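Local coordinates for protein PelD (Pseudomonas aeruginosa, PDB 4EU0) that binds the second messenger cyclic di-GMP, mainly through its GGDEF-like domain, as an effector in pellicle formation, at residues G45-R50 and L118-V123; V106-V111 and I141-I146; E191-R196 and G264-Q269. All blocks are in the same frame, centred on the assembly; numbering follows the deposited sequence.

Contact 1. Residues G45-R50 and L118-V123; sequences GLYRVR and LALLAV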
loop_
_atom_site.group_PDB
_atom_site.type_symbol
_atom_site.label_atom_id
_atom_site.label_comp_id
_atom_site.label_asym_id
_atom_site.label_seq_id
_atom_site.Cartn_x
_atom_site.Cartn_y
_atom_site.Cartn_z
ATOM N N GLY A 45 7.805 9.160 20.115
ATOM C CA GLY A 45 6.833 10.222 19.871
ATOM C C GLY A 45 6.494 10.336 18.398
ATOM O O GLY A 45 7.317 10.014 17.533
ATOM N N LEU A 46 5.274 10.789 18.118
ATOM C CA LEU A 46 4.819 11.014 16.749
ATOM C C LEU A 46 4.527 12.494 16.531
ATOM O O LEU A 46 3.788 13.105 17.304
ATOM C CB LEU A 46 3.567 10.188 16.461
ATOM C CG LEU A 46 3.063 10.161 15.013
ATOM C CD1 LEU A 46 4.020 9.414 14.078
ATOM C CD2 LEU A 46 1.686 9.532 14.968
ATOM N N TYR A 47 5.109 13.059 15.476
ATOM C CA TYR A 47 5.036 14.506 15.217
ATOM C C TYR A 47 4.579 14.809 13.796
ATOM O O TYR A 47 4.893 14.067 12.874
ATOM C CB TYR A 47 6.405 15.148 15.453
ATOM C CG TYR A 47 7.010 14.778 16.787
ATOM C CD1 TYR A 47 6.758 15.543 17.915
ATOM C CD2 TYR A 47 7.808 13.637 16.924
ATOM C CE1 TYR A 47 7.299 15.208 19.143
ATOM C CE2 TYR A 47 8.346 13.287 18.151
ATOM C CZ TYR A 47 8.089 14.081 19.254
ATOM O OH TYR A 47 8.623 13.753 20.476
ATOM N N ARG A 48 3.840 15.903 13.621
ATOM C CA ARG A 48 3.461 16.348 12.284
ATOM C C ARG A 48 4.653 17.019 11.606
ATOM O O ARG A 48 5.407 17.750 12.242
ATOM C CB ARG A 48 2.271 17.313 12.336
ATOM C CG ARG A 48 1.849 17.853 10.971
ATOM C CD ARG A 48 0.787 18.944 11.067
ATOM N NE ARG A 48 -0.472 18.458 11.633
ATOM C CZ ARG A 48 -1.402 17.776 10.966
ATOM N NH1 ARG A 48 -1.243 17.465 9.681
ATOM N NH2 ARG A 48 -2.505 17.393 11.595
ATOM N N VAL A 49 4.816 16.760 10.312
ATOM C CA VAL A 49 5.848 17.420 9.525
ATOM C C VAL A 49 5.199 18.396 8.545
ATOM O O VAL A 49 4.293 18.021 7.802
ATOM C CB VAL A 49 6.733 16.398 8.780
ATOM C CG1 VAL A 49 7.706 17.097 7.840
ATOM C CG2 VAL A 49 7.494 15.534 9.786
ATOM N N ARG A 50 5.671 19.642 8.563
ATOM C CA ARG A 50 5.139 20.703 7.696
ATOM C C ARG A 50 5.563 20.503 6.241
ATOM O O ARG A 50 6.374 19.628 5.939
ATOM C CB ARG A 50 5.587 22.083 8.178
ATOM C CG ARG A 50 5.378 22.336 9.653
ATOM C CD ARG A 50 5.505 23.817 9.970
ATOM N NE ARG A 50 6.115 24.052 11.277
ATOM C CZ ARG A 50 5.482 23.946 12.444
ATOM N NH1 ARG A 50 4.202 23.597 12.487
ATOM N NH2 ARG A 50 6.135 24.184 13.575
ATOM N N LEU A 118 4.617 13.384 5.766
ATOM C CA LEU A 118 3.428 13.791 6.512
ATOM C C LEU A 118 3.709 13.915 8.001
ATOM O O LEU A 118 3.154 14.790 8.665
ATOM C CB LEU A 118 2.299 12.781 6.302
ATOM C CG LEU A 118 1.416 12.872 5.054
ATOM C CD1 LEU A 118 2.196 12.663 3.768
ATOM C CD2 LEU A 118 0.316 11.839 5.167
ATOM N N ALA A 119 4.572 13.033 8.505
ATOM C CA ALA A 119 4.794 12.875 9.943
ATOM C C ALA A 119 6.161 12.278 10.232
ATOM O O ALA A 119 6.833 11.760 9.335
ATOM C CB ALA A 119 3.700 12.001 10.553
ATOM N N LEU A 120 6.560 12.346 11.499
ATOM C CA LEU A 120 7.849 11.834 11.934
ATOM C C LEU A 120 7.667 10.955 13.172
ATOM O O LEU A 120 7.006 11.357 14.126
ATOM C CB LEU A 120 8.770 13.027 12.232
ATOM C CG LEU A 120 10.175 12.877 12.813
ATOM C CD1 LEU A 120 10.914 14.200 12.667
ATOM C CD2 LEU A 120 10.103 12.509 14.263
ATOM N N LEU A 121 8.241 9.753 13.144
ATOM C CA LEU A 121 8.367 8.929 14.347
ATOM C C LEU A 121 9.765 9.142 14.921
ATOM O O LEU A 121 10.753 8.862 14.244
ATOM C CB LEU A 121 8.160 7.438 14.027
ATOM C CG LEU A 121 8.460 6.425 15.144
ATOM C CD1 LEU A 121 7.400 6.471 16.225
ATOM C CD2 LEU A 121 8.598 5.007 14.596
ATOM N N ALA A 122 9.839 9.654 16.151
ATOM C CA ALA A 122 11.111 9.858 16.844
ATOM C C ALA A 122 11.214 8.873 17.995
ATOM O O ALA A 122 10.392 8.891 18.909
ATOM C CB ALA A 122 11.224 11.295 17.360
ATOM N N VAL A 123 12.209 7.996 17.933
ATOM C CA VAL A 123 12.362 6.955 18.949
ATOM C C VAL A 123 13.530 7.275 19.871
ATOM O O VAL A 123 14.671 7.385 19.421
ATOM C CB VAL A 123 12.558 5.561 18.321
ATOM C CG1 VAL A 123 12.722 4.510 19.417
ATOM C CG2 VAL A 123 11.382 5.206 17.405
#
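Two pairs of reciprocal backbone hydrogen bonds tie Gly45 to Ala122 and Tyr47 to Leu120. The bond from Ala122 N to Gly45 O (2.9 Å) is nearly straight, and in the Tyr47 pair Leu120 N reaches Tyr47 O at 2.8 Å. A fifth bond prolongs the ladder, Val49 N to Leu118 O at 3.1 Å, but here the donor stands 45° above the carbonyl plane of Leu118. Between the hydrogen-bonded pairs lie the non-hydrogen-bonded pairs Leu46 with Leu121 and Arg48 with Ala119; from the first of these, Leu46 CA makes a CA-H...O contact with Leu120 O.

On the face that carries Tyr47, Leu120 and Ala122, the phenol ring reaches both residues of the neighbouring strand. Its chi1 of -51° puts CG beside the backbone N, and the CD2-CE2 side of the ring makes the contact. Tyr47 CE2 meets Ala122 CB at 3.6 Å, with the methyl at the ring edge, while Tyr47 CD2 approaches Leu120 CD2 obliquely at 3.7 Å. Gly45 makes room for the hydroxyl, since a CB there would come within 2.5 Å of Tyr47 OH. Val49 follows with its CG2 branch, which crosses Leu120 at about a right angle and touches Leu120 CB at 3.7 Å. Helix 74-82 covers Leu120 and Val49 through Leu80. On the other face Leu46 and Leu121 pack against helix 28-39, and Leu46 CD1 lies over the peptide of Leu120.

A largely apolar antiparallel pairing of first and last strands, within a sheet of order 2-1-5-4-3 sandwiched by helices, is characteristic of a GAF domain.

Contact 2. Residues V106-V111 and I141-I146; sequences VCVPLV and ILAGHI
Ala143 seats helix 133-150 of the GAF domain on strand 106-111, a helix-on-sheet packing in which the two short segments run at 32° to each other, their axes 6.1 Å apart at closest approach. The methyl of Ala143 is directed at the strand and touches three consecutive residues. Ala143 CB lies 3.6 Å from Pro109 O. It meets Val108 CG1 at 3.9 Å, and on its other flank Leu110 CG stands equally far from it.

Leu110 also touches the helix backbone, its CB lying 3.8 Å from Ala143 O. A chi1 of -74° sets Leu110 CG beside its own backbone N, where it meets the Ala143 methyl; Leu110 CD2 lies 4.1 Å from Ile146 CG2, the two side chains passing each other at a slant. Both residues also touch Val31 of helix 28-39, so the two helices share this part of the sheet face. At the end of the strand Gly144 CA lies 3.7 Å from Val111 O; that oxygen also has a weak hydrogen bond from Arg173.

No hydrogen bond joins strand and helix. The strand bonds its peptides to neighbours such as Leu118 and Leu121, leaving this interface to van der Waals contact between small and branched apolar groups, with the single methyl of Ala143 fitting against the strand between Val108, Pro109 and Leu110.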
loop_
_atom_site.group_PDB
_atom_site.type_symbol
_atom_site.label_atom_id
_atom_site.label_comp_id
_atom_site.label_asym_id
_atom_site.label_seq_id
_atom_site.Cartn_x
_atom_site.Cartn_y
_atom_site.Cartn_z
ATOM N N VAL A 106 16.358 6.276 16.742
ATOM C CA VAL A 106 15.895 6.145 15.357
ATOM C C VAL A 106 14.874 7.233 15.050
ATOM O O VAL A 106 14.032 7.571 15.894
ATOM C CB VAL A 106 15.238 4.757 15.071
ATOM C CG1 VAL A 106 14.852 4.632 13.594
ATOM C CG2 VAL A 106 16.158 3.622 15.433
ATOM N N CYS A 107 14.968 7.786 13.843
ATOM C CA CYS A 107 13.922 8.631 13.291
ATOM C C CYS A 107 13.330 7.994 12.043
ATOM O O CYS A 107 14.067 7.617 11.128
ATOM C CB CYS A 107 14.476 10.007 12.950
ATOM S SG CYS A 107 14.641 11.049 14.371
ATOM N N VAL A 108 12.003 7.870 12.013
ATOM C CA VAL A 108 11.317 7.270 10.862
ATOM C C VAL A 108 10.303 8.263 10.281
ATOM O O VAL A 108 9.321 8.605 10.943
ATOM C CB VAL A 108 10.593 5.930 11.209
ATOM C CG1 VAL A 108 10.224 5.182 9.936
ATOM C CG2 VAL A 108 11.462 5.035 12.095
ATOM N N PRO A 109 10.535 8.731 9.040
ATOM C CA PRO A 109 9.551 9.626 8.453
ATOM C C PRO A 109 8.407 8.813 7.855
ATOM O O PRO A 109 8.625 7.691 7.384
ATOM C CB PRO A 109 10.342 10.317 7.351
ATOM C CG PRO A 109 11.278 9.248 6.869
ATOM C CD PRO A 109 11.611 8.402 8.085
ATOM N N LEU A 110 7.199 9.366 7.898
ATOM C CA LEU A 110 6.052 8.748 7.250
ATOM C C LEU A 110 5.859 9.485 5.932
ATOM O O LEU A 110 5.457 10.656 5.905
ATOM C CB LEU A 110 4.803 8.827 8.141
ATOM C CG LEU A 110 4.645 7.930 9.372
ATOM C CD1 LEU A 110 5.668 8.199 10.490
ATOM C CD2 LEU A 110 3.240 8.112 9.909
ATOM N N VAL A 111 6.209 8.803 4.846
ATOM C CA VAL A 111 6.307 9.423 3.528
ATOM C C VAL A 111 5.322 8.755 2.574
ATOM O O VAL A 111 5.358 7.533 2.402
ATOM C CB VAL A 111 7.741 9.296 2.945
ATOM C CG1 VAL A 111 7.892 10.137 1.685
ATOM C CG2 VAL A 111 8.800 9.702 3.966
ATOM N N ILE A 141 8.595 0.124 6.286
ATOM C CA ILE A 141 7.483 -0.443 5.508
ATOM C C ILE A 141 6.153 0.045 6.058
ATOM O O ILE A 141 5.306 0.540 5.315
ATOM C CB ILE A 141 7.495 -1.987 5.497
ATOM C CG1 ILE A 141 8.742 -2.497 4.762
ATOM C CG2 ILE A 141 6.160 -2.529 4.888
ATOM C CD1 ILE A 141 9.053 -3.965 5.006
ATOM N N LEU A 142 5.979 -0.070 7.365
ATOM C CA LEU A 142 4.741 0.350 8.000
ATOM C C LEU A 142 4.503 1.856 7.841
ATOM O O LEU A 142 3.391 2.276 7.520
ATOM C CB LEU A 142 4.735 -0.073 9.476
ATOM C CG LEU A 142 3.509 0.120 10.371
ATOM C CD1 LEU A 142 2.266 -0.620 9.857
ATOM C CD2 LEU A 142 3.850 -0.326 11.794
ATOM N N ALA A 143 5.547 2.663 8.055
ATOM C CA ALA A 143 5.428 4.120 7.947
ATOM C C ALA A 143 4.923 4.561 6.565
ATOM O O ALA A 143 4.069 5.450 6.462
ATOM C CB ALA A 143 6.753 4.802 8.292
ATOM N N GLY A 144 5.443 3.927 5.511
ATOM C CA GLY A 144 5.067 4.279 4.141
ATOM C C GLY A 144 3.607 3.962 3.881
ATOM O O GLY A 144 2.863 4.775 3.321
ATOM N N HIS A 145 3.189 2.776 4.300
ATOM C CA HIS A 145 1.792 2.389 4.154
ATOM C C HIS A 145 0.845 3.279 4.950
ATOM O O HIS A 145 -0.184 3.683 4.434
ATOM C CB HIS A 145 1.595 0.913 4.482
ATOM C CG HIS A 145 2.040 0.010 3.382
ATOM N ND1 HIS A 145 3.359 -0.344 3.194
ATOM C CD2 HIS A 145 1.345 -0.573 2.380
ATOM C CE1 HIS A 145 3.452 -1.125 2.132
ATOM N NE2 HIS A 145 2.245 -1.279 1.620
ATOM N N ILE A 146 1.206 3.614 6.186
ATOM C CA ILE A 146 0.356 4.492 6.979
ATOM C C ILE A 146 0.192 5.856 6.318
ATOM O O ILE A 146 -0.915 6.380 6.255
ATOM C CB ILE A 146 0.864 4.653 8.421
ATOM C CG1 ILE A 146 0.764 3.316 9.157
ATOM C CG2 ILE A 146 0.043 5.729 9.166
ATOM C CD1 ILE A 146 1.614 3.244 10.432
#

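Contact 3. Residues E191-R196 and G264-Q269; sequences ELTDAR and GVRIRQ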
loop_
_atom_site.group_PDB
_atom_site.type_symbol
_atom_site.label_atom_id
_atom_site.label_comp_id
_atom_site.label_asym_id
_atom_site.label_seq_id
_atom_site.Cartn_x
_atom_site.Cartn_y
_atom_site.Cartn_z
ATOM N N GLU A 191 -8.739 -10.823 -18.979
ATOM C CA GLU A 191 -9.265 -10.322 -20.235
ATOM C C GLU A 191 -10.470 -11.164 -20.621
ATOM O O GLU A 191 -10.377 -12.382 -20.720
ATOM C CB GLU A 191 -8.197 -10.376 -21.327
ATOM C CG GLU A 191 -8.673 -9.811 -22.660
ATOM C CD GLU A 191 -7.705 -10.062 -23.805
ATOM O OE1 GLU A 191 -6.726 -10.824 -23.635
ATOM O OE2 GLU A 191 -7.942 -9.491 -24.893
ATOM N N LEU A 192 -11.610 -10.506 -20.809
ATOM C CA LEU A 192 -12.857 -11.222 -21.026
ATOM C C LEU A 192 -13.208 -11.199 -22.507
ATOM O O LEU A 192 -13.709 -10.201 -23.029
ATOM C CB LEU A 192 -13.975 -10.638 -20.150
ATOM C CG LEU A 192 -13.576 -10.393 -18.683
ATOM C CD1 LEU A 192 -14.777 -9.904 -17.871
ATOM C CD2 LEU A 192 -12.970 -11.620 -18.034
ATOM N N THR A 193 -12.935 -12.316 -23.175
ATOM C CA THR A 193 -12.955 -12.376 -24.634
ATOM C C THR A 193 -14.291 -12.808 -25.222
ATOM O O THR A 193 -14.486 -12.733 -26.437
ATOM C CB THR A 193 -11.839 -13.303 -25.167
ATOM O OG1 THR A 193 -12.118 -14.658 -24.797
ATOM C CG2 THR A 193 -10.494 -12.892 -24.600
ATOM N N ASP A 194 -15.189 -13.301 -24.373
ATOM C CA ASP A 194 -16.504 -13.751 -24.828
ATOM C C ASP A 194 -17.552 -12.802 -24.265
ATOM O O ASP A 194 -17.826 -12.829 -23.063
ATOM C CB ASP A 194 -16.777 -15.184 -24.358
ATOM C CG ASP A 194 -18.036 -15.799 -24.988
ATOM O OD1 ASP A 194 -19.063 -15.106 -25.200
ATOM O OD2 ASP A 194 -17.999 -17.008 -25.267
ATOM N N ALA A 195 -18.138 -11.989 -25.147
ATOM C CA ALA A 195 -19.086 -10.931 -24.765
ATOM C C ALA A 195 -20.422 -11.431 -24.208
ATOM O O ALA A 195 -21.189 -10.645 -23.634
ATOM C CB ALA A 195 -19.327 -9.985 -25.941
ATOM N N ARG A 196 -20.716 -12.717 -24.392
ATOM C CA ARG A 196 -21.912 -13.308 -23.803
ATOM C C ARG A 196 -21.767 -13.322 -22.289
ATOM O O ARG A 196 -22.693 -12.953 -21.566
ATOM C CB ARG A 196 -22.147 -14.733 -24.311
ATOM C CG ARG A 196 -22.542 -14.812 -25.779
ATOM C CD ARG A 196 -22.648 -16.260 -26.258
ATOM N NE ARG A 196 -21.375 -16.971 -26.136
ATOM C CZ ARG A 196 -21.214 -18.280 -26.312
ATOM N NH1 ARG A 196 -22.244 -19.060 -26.632
ATOM N NH2 ARG A 196 -20.010 -18.816 -26.165
ATOM N N GLY A 264 -14.407 -17.565 -21.699
ATOM C CA GLY A 264 -13.671 -16.524 -22.419
ATOM C C GLY A 264 -12.631 -15.756 -21.614
ATOM O O GLY A 264 -12.091 -14.767 -22.097
ATOM N N VAL A 265 -12.346 -16.200 -20.394
ATOM C CA VAL A 265 -11.394 -15.485 -19.550
ATOM C C VAL A 265 -9.968 -15.870 -19.946
ATOM O O VAL A 265 -9.610 -17.050 -19.913
ATOM C CB VAL A 265 -11.630 -15.756 -18.040
ATOM C CG1 VAL A 265 -10.685 -14.925 -17.185
ATOM C CG2 VAL A 265 -13.083 -15.450 -17.643
ATOM N N ARG A 266 -9.177 -14.872 -20.336
ATOM C CA ARG A 266 -7.734 -15.036 -20.572
ATOM C C ARG A 266 -7.011 -14.448 -19.363
ATOM O O ARG A 266 -7.161 -13.263 -19.076
ATOM C CB ARG A 266 -7.299 -14.292 -21.841
ATOM C CG ARG A 266 -7.631 -14.990 -23.157
ATOM C CD ARG A 266 -6.527 -14.744 -24.193
ATOM N NE ARG A 266 -5.203 -15.004 -23.623
ATOM C CZ ARG A 266 -4.394 -16.001 -23.977
ATOM N NH1 ARG A 266 -4.745 -16.852 -24.936
ATOM N NH2 ARG A 266 -3.218 -16.137 -23.373
ATOM N N ILE A 267 -6.260 -15.276 -18.636
ATOM C CA ILE A 267 -5.546 -14.822 -17.431
ATOM C C ILE A 267 -4.102 -14.439 -17.760
ATOM O O ILE A 267 -3.378 -15.207 -18.383
ATOM C CB ILE A 267 -5.504 -15.924 -16.337
ATOM C CG1 ILE A 267 -6.915 -16.414 -15.993
ATOM C CG2 ILE A 267 -4.774 -15.425 -15.076
ATOM C CD1 ILE A 267 -6.917 -17.831 -15.404
ATOM N N ARG A 268 -3.706 -13.244 -17.334
ATOM C CA ARG A 268 -2.343 -12.776 -17.488
ATOM C C ARG A 268 -1.882 -12.338 -16.116
ATOM O O ARG A 268 -2.602 -11.649 -15.411
ATOM C CB ARG A 268 -2.289 -11.599 -18.474
ATOM C CG ARG A 268 -2.726 -11.931 -19.907
ATOM C CD ARG A 268 -3.448 -10.717 -20.547
ATOM N NE ARG A 268 -3.953 -10.958 -21.909
ATOM C CZ ARG A 268 -3.177 -11.299 -22.934
ATOM N NH1 ARG A 268 -1.880 -11.458 -22.746
ATOM N NH2 ARG A 268 -3.689 -11.496 -24.146
ATOM N N GLN A 269 -0.686 -12.760 -15.729
ATOM C CA GLN A 269 -0.171 -12.514 -14.385
ATOM C C GLN A 269 1.172 -11.811 -14.472
ATOM O O GLN A 269 1.987 -12.125 -15.338
ATOM C CB GLN A 269 -0.031 -13.852 -13.650
ATOM C CG GLN A 269 0.392 -13.767 -12.199
ATOM C CD GLN A 269 0.500 -15.138 -11.525
ATOM O OE1 GLN A 269 -0.031 -16.137 -12.005
ATOM N NE2 GLN A 269 1.179 -15.173 -10.391
#
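Glu191 turns its CG anti to the backbone N (chi1 -178°) and continues extended, which carries its carboxylate across to Arg268, two residues beyond its strand partner Arg266. The strands are adjacent members of the antiparallel sheet in the GGDEF-like domain, with 265-272 at the sheet edge. Arg268 presents its guanidinium side-on, with two of its nitrogens directed at one oxygen: NH2 reaches Glu191 OE1 at 3.2 Å and NE reaches that same Glu191 OE1 at 3.3 Å. The oxygen lies in the guanidinium plane, yet the two flat groups are 40° apart, and both nitrogens come from the same face of the carboxylate. The other oxygen, Glu191 OE2, forms a salt bridge with Arg224, so two arginines would be expected to stabilise the buried carboxylate as an anion.

In the backbone, Glu191 and Arg266 form a hydrogen-bonded pair, with Arg266 N donating to Glu191 O at 2.8 Å along a nearly linear path. Thr193 then closes the strand end. With its OG1 between backbone N and carbonyl carbon (chi1 67°), it grips Gly264 O twice, from Thr193 N at 2.8 Å and from Thr193 OG1 at 2.7 Å. Leu192 and Val265 point the same way, side by side, Leu192 CD2 and Val265 CG2 3.9 Å apart, and both rest on Val201 of helix 198-207.

Past Thr193 the chain makes an Asx turn, in which Asp194 OD1 takes Arg196 N on its anti lone pair. Gly264 faces this turn with a positive phi, and a CB on it would fall only 2.5 Å from Asp194 CB.

Overall arrangement
Contacts 1 and 2 belong to one GAF domain and share its sheet: their centres are 9 Å apart, and strands 106-111 and 117-123 are neighbours, joined by probable hydrogen bonds from Leu121 N to Val108 O (2.7 Å) and from Val123 N to Val106 O (2.8 Å). Contact 3 is in the GGDEF-like domain, on the opposite side of the chain's centre, with its centre about 47 Å from that of contact 1 and 39 Å from that of contact 2. Cyclic di-GMP binds away from all three. Its pocket, which includes Arg210, Asp213 and Arg245, nevertheless belongs largely to the domain of contact 3, and Leu231 ends the strand next to 185-192.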